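PDB 4APM: apical membrane antigen 1 from Babesia divergens, which is a surface protein of the parasite that probably acts at the moving junction during host cell invasion. Local coordinates for residues L108-W119 / D125-I136. Numbering follows the deposited sequence.
With ACT (acetate ion), chain C.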
# COMPACT_ATOMS: atom_id res chain seq x y z
N LEU A 108 -23.70 -16.92 4.25
CA LEU A 108 -22.89 -16.21 3.29
C LEU A 108 -21.45 -16.01 3.76
O LEU A 108 -20.57 -15.86 2.92
CB LEU A 108 -23.52 -14.86 2.92
CG LEU A 108 -25.03 -14.72 2.67
CD1 LEU A 108 -25.33 -14.29 1.24
CD2 LEU A 108 -25.80 -15.98 3.04
N SER A 109 -21.19 -16.04 5.07
CA SER A 109 -19.96 -15.44 5.62
C SER A 109 -19.67 -15.78 7.08
O SER A 109 -20.58 -15.78 7.89
CB SER A 109 -20.05 -13.92 5.48
OG SER A 109 -18.90 -13.31 6.01
N PRO A 110 -18.38 -15.95 7.46
CA PRO A 110 -17.19 -16.00 6.61
C PRO A 110 -17.14 -17.35 5.90
O PRO A 110 -17.80 -18.28 6.34
CB PRO A 110 -16.04 -15.90 7.62
CG PRO A 110 -16.58 -16.55 8.85
CD PRO A 110 -18.05 -16.25 8.87
N VAL A 111 -16.38 -17.46 4.82
CA VAL A 111 -16.16 -18.76 4.18
C VAL A 111 -14.66 -19.03 4.11
O VAL A 111 -13.85 -18.09 4.11
CB VAL A 111 -16.79 -18.82 2.75
CG1 VAL A 111 -18.29 -18.63 2.78
CG2 VAL A 111 -16.14 -17.79 1.84
N SER A 112 -14.26 -20.29 4.01
CA SER A 112 -12.84 -20.61 4.03
C SER A 112 -12.29 -20.53 2.62
O SER A 112 -13.03 -20.66 1.66
CB SER A 112 -12.60 -22.01 4.62
OG SER A 112 -12.81 -23.01 3.62
N ALA A 113 -10.97 -20.36 2.50
CA ALA A 113 -10.30 -20.43 1.20
C ALA A 113 -10.62 -21.72 0.46
O ALA A 113 -10.75 -21.73 -0.77
CB ALA A 113 -8.80 -20.27 1.37
N ALA A 114 -10.72 -22.82 1.22
CA ALA A 114 -11.01 -24.14 0.64
C ALA A 114 -12.45 -24.19 0.11
O ALA A 114 -12.70 -24.72 -0.98
CB ALA A 114 -10.78 -25.25 1.68
N ASP A 115 -13.38 -23.64 0.87
CA ASP A 115 -14.76 -23.48 0.41
C ASP A 115 -14.87 -22.82 -0.96
O ASP A 115 -15.52 -23.34 -1.86
CB ASP A 115 -15.57 -22.69 1.43
CG ASP A 115 -16.12 -23.57 2.54
OD1 ASP A 115 -16.03 -24.80 2.40
OD2 ASP A 115 -16.65 -23.03 3.54
N LEU A 116 -14.18 -21.71 -1.11
CA LEU A 116 -14.15 -20.97 -2.35
C LEU A 116 -13.59 -21.83 -3.50
O LEU A 116 -14.18 -21.86 -4.59
CB LEU A 116 -13.36 -19.66 -2.16
CG LEU A 116 -14.12 -18.31 -2.07
CD1 LEU A 116 -15.57 -18.43 -1.64
CD2 LEU A 116 -13.38 -17.22 -1.27
N VAL A 117 -12.51 -22.59 -3.27
CA VAL A 117 -12.09 -23.56 -4.29
C VAL A 117 -13.11 -24.70 -4.56
O VAL A 117 -13.43 -24.99 -5.73
CB VAL A 117 -10.58 -23.96 -4.26
CG1 VAL A 117 -9.94 -23.73 -2.92
CG2 VAL A 117 -10.30 -25.37 -4.83
N ARG A 118 -13.77 -25.17 -3.50
CA ARG A 118 -14.85 -26.15 -3.61
C ARG A 118 -15.90 -25.58 -4.62
O ARG A 118 -16.34 -26.28 -5.56
CB ARG A 118 -15.44 -26.42 -2.19
CG ARG A 118 -15.97 -27.83 -1.86
CD ARG A 118 -15.28 -28.51 -0.64
NE ARG A 118 -15.21 -27.69 0.57
CZ ARG A 118 -14.31 -27.85 1.56
NH1 ARG A 118 -13.41 -28.82 1.51
NH2 ARG A 118 -14.32 -27.02 2.60
N TRP A 119 -16.16 -24.28 -4.52
CA TRP A 119 -17.25 -23.62 -5.28
C TRP A 119 -16.87 -23.18 -6.66
O TRP A 119 -17.66 -22.50 -7.35
CB TRP A 119 -17.81 -22.45 -4.48
CG TRP A 119 -18.41 -22.92 -3.20
CD1 TRP A 119 -18.89 -24.21 -2.92
CD2 TRP A 119 -18.62 -22.15 -1.97
NE1 TRP A 119 -19.36 -24.27 -1.63
CE2 TRP A 119 -19.24 -23.07 -1.01
CE3 TRP A 119 -18.37 -20.85 -1.59
CZ2 TRP A 119 -19.59 -22.67 0.26
CZ3 TRP A 119 -18.75 -20.44 -0.31
CH2 TRP A 119 -19.32 -21.34 0.60
N ASP A 125 -6.30 -16.84 -3.26
CA ASP A 125 -7.31 -16.70 -2.21
C ASP A 125 -7.90 -15.27 -2.10
O ASP A 125 -9.13 -15.10 -1.97
CB ASP A 125 -6.75 -17.16 -0.88
CG ASP A 125 -6.33 -18.64 -0.90
OD1 ASP A 125 -6.94 -19.44 -1.65
OD2 ASP A 125 -5.36 -18.99 -0.20
N VAL A 126 -7.04 -14.27 -2.16
CA VAL A 126 -7.50 -12.91 -2.12
C VAL A 126 -8.40 -12.62 -3.32
O VAL A 126 -9.49 -12.09 -3.16
CB VAL A 126 -6.32 -11.91 -2.05
CG1 VAL A 126 -6.81 -10.49 -2.30
CG2 VAL A 126 -5.60 -12.03 -0.70
N ALA A 127 -7.99 -13.06 -4.51
CA ALA A 127 -8.84 -12.89 -5.70
C ALA A 127 -10.17 -13.66 -5.57
O ALA A 127 -11.22 -13.14 -5.86
CB ALA A 127 -8.10 -13.30 -6.96
N ASN A 128 -10.12 -14.87 -5.04
CA ASN A 128 -11.35 -15.62 -4.87
C ASN A 128 -12.33 -14.89 -3.94
O ASN A 128 -13.54 -14.83 -4.21
CB ASN A 128 -11.06 -17.04 -4.36
CG ASN A 128 -10.39 -17.89 -5.39
OD1 ASN A 128 -10.21 -17.47 -6.56
ND2 ASN A 128 -9.98 -19.12 -4.98
N CYS A 129 -11.80 -14.33 -2.86
CA CYS A 129 -12.59 -13.64 -1.88
C CYS A 129 -13.26 -12.40 -2.52
O CYS A 129 -14.45 -12.15 -2.31
CB CYS A 129 -11.71 -13.28 -0.67
SG CYS A 129 -12.62 -12.63 0.76
N ALA A 130 -12.53 -11.72 -3.39
CA ALA A 130 -13.03 -10.50 -4.07
C ALA A 130 -14.15 -10.87 -5.04
O ALA A 130 -15.17 -10.20 -5.09
CB ALA A 130 -11.90 -9.79 -4.81
N GLU A 131 -13.94 -11.94 -5.79
CA GLU A 131 -14.93 -12.42 -6.76
C GLU A 131 -16.17 -12.92 -6.01
O GLU A 131 -17.31 -12.67 -6.40
CB GLU A 131 -14.33 -13.55 -7.61
CG GLU A 131 -15.22 -14.05 -8.75
CD GLU A 131 -14.52 -15.08 -9.62
OE1 GLU A 131 -13.30 -15.25 -9.48
OE2 GLU A 131 -15.19 -15.72 -10.46
N TYR A 132 -15.95 -13.52 -4.86
CA TYR A 132 -17.06 -14.00 -4.09
C TYR A 132 -17.91 -12.82 -3.57
O TYR A 132 -19.14 -12.84 -3.64
CB TYR A 132 -16.54 -14.87 -2.94
CG TYR A 132 -17.62 -15.36 -2.02
CD1 TYR A 132 -18.55 -16.31 -2.45
CD2 TYR A 132 -17.69 -14.91 -0.71
CE1 TYR A 132 -19.54 -16.77 -1.60
CE2 TYR A 132 -18.67 -15.37 0.14
CZ TYR A 132 -19.58 -16.32 -0.31
OH TYR A 132 -20.57 -16.78 0.53
N ALA A 133 -17.24 -11.78 -3.06
CA ALA A 133 -17.92 -10.55 -2.67
C ALA A 133 -18.70 -9.97 -3.88
O ALA A 133 -19.82 -9.47 -3.72
CB ALA A 133 -16.92 -9.53 -2.12
N GLY A 134 -18.12 -10.09 -5.08
CA GLY A 134 -18.76 -9.62 -6.30
C GLY A 134 -20.01 -10.37 -6.77
O GLY A 134 -20.75 -9.86 -7.60
N ASN A 135 -20.24 -11.57 -6.23
CA ASN A 135 -21.40 -12.39 -6.55
C ASN A 135 -22.52 -12.36 -5.49
O ASN A 135 -23.42 -13.22 -5.53
CB ASN A 135 -20.98 -13.86 -6.68
CG ASN A 135 -20.20 -14.14 -7.94
OD1 ASN A 135 -20.30 -13.40 -8.92
ND2 ASN A 135 -19.39 -15.18 -7.92
N ILE A 136 -22.37 -11.53 -4.46
CA ILE A 136 -23.36 -11.46 -3.37
C ILE A 136 -24.17 -10.21 -3.62
O ILE A 136 -23.62 -9.10 -3.59
CB ILE A 136 -22.70 -11.35 -1.98
CG1 ILE A 136 -22.13 -12.69 -1.52
CG2 ILE A 136 -23.67 -10.81 -0.94
CD1 ILE A 136 -20.98 -12.55 -0.57
C ACT C . -2.87 -14.72 -0.80
O ACT C . -1.65 -14.51 -1.04
OXT ACT C . -3.77 -14.76 -1.69
CH3 ACT C . -3.24 -14.92 0.64
O HOH W 1 -9.75 -19.53 -2.29
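Leu116 and Tyr132 join the two helices of a helix-loop-helix unit, 113-118 and 125-134, whose axes cross at 67°. The connecting loop holds Gly120 and Asp122 of the calcium site. Strand 111-112 leads into the first helix and is an edge strand of an antiparallel sheet.

Apolar packing centres on the Tyr132 ring. With CG anti to the backbone N (chi1 176°), the ring reaches across to the first helix. Leu116 CD1 lies over one face in a CH-pi contact, 4.0 Å from the ring centroid. Ile136 CD1, from the same segment as the tyrosine, covers the opposite face. Val111 CG2 is 3.9 Å from Tyr132 CE2, and Trp119 meets the ring obliquely. The other branch of Leu116, CD2, rests on the backbone between Asn128 and Cys129, 3.7 Å from Cys129 N. Cys129 is disulfide-bonded to Cys159 of the sheet.

Polar contacts lie at both ends. One water donates to Ala113 O and Asp125 OD1 and accepts from Asn128 ND2, while Asn128 OD1 accepts from Gly123 N in the loop. At the far end, Tyr132 OH donates to Leu108 O at 2.6 Å, tilted 22° from the carbonyl plane.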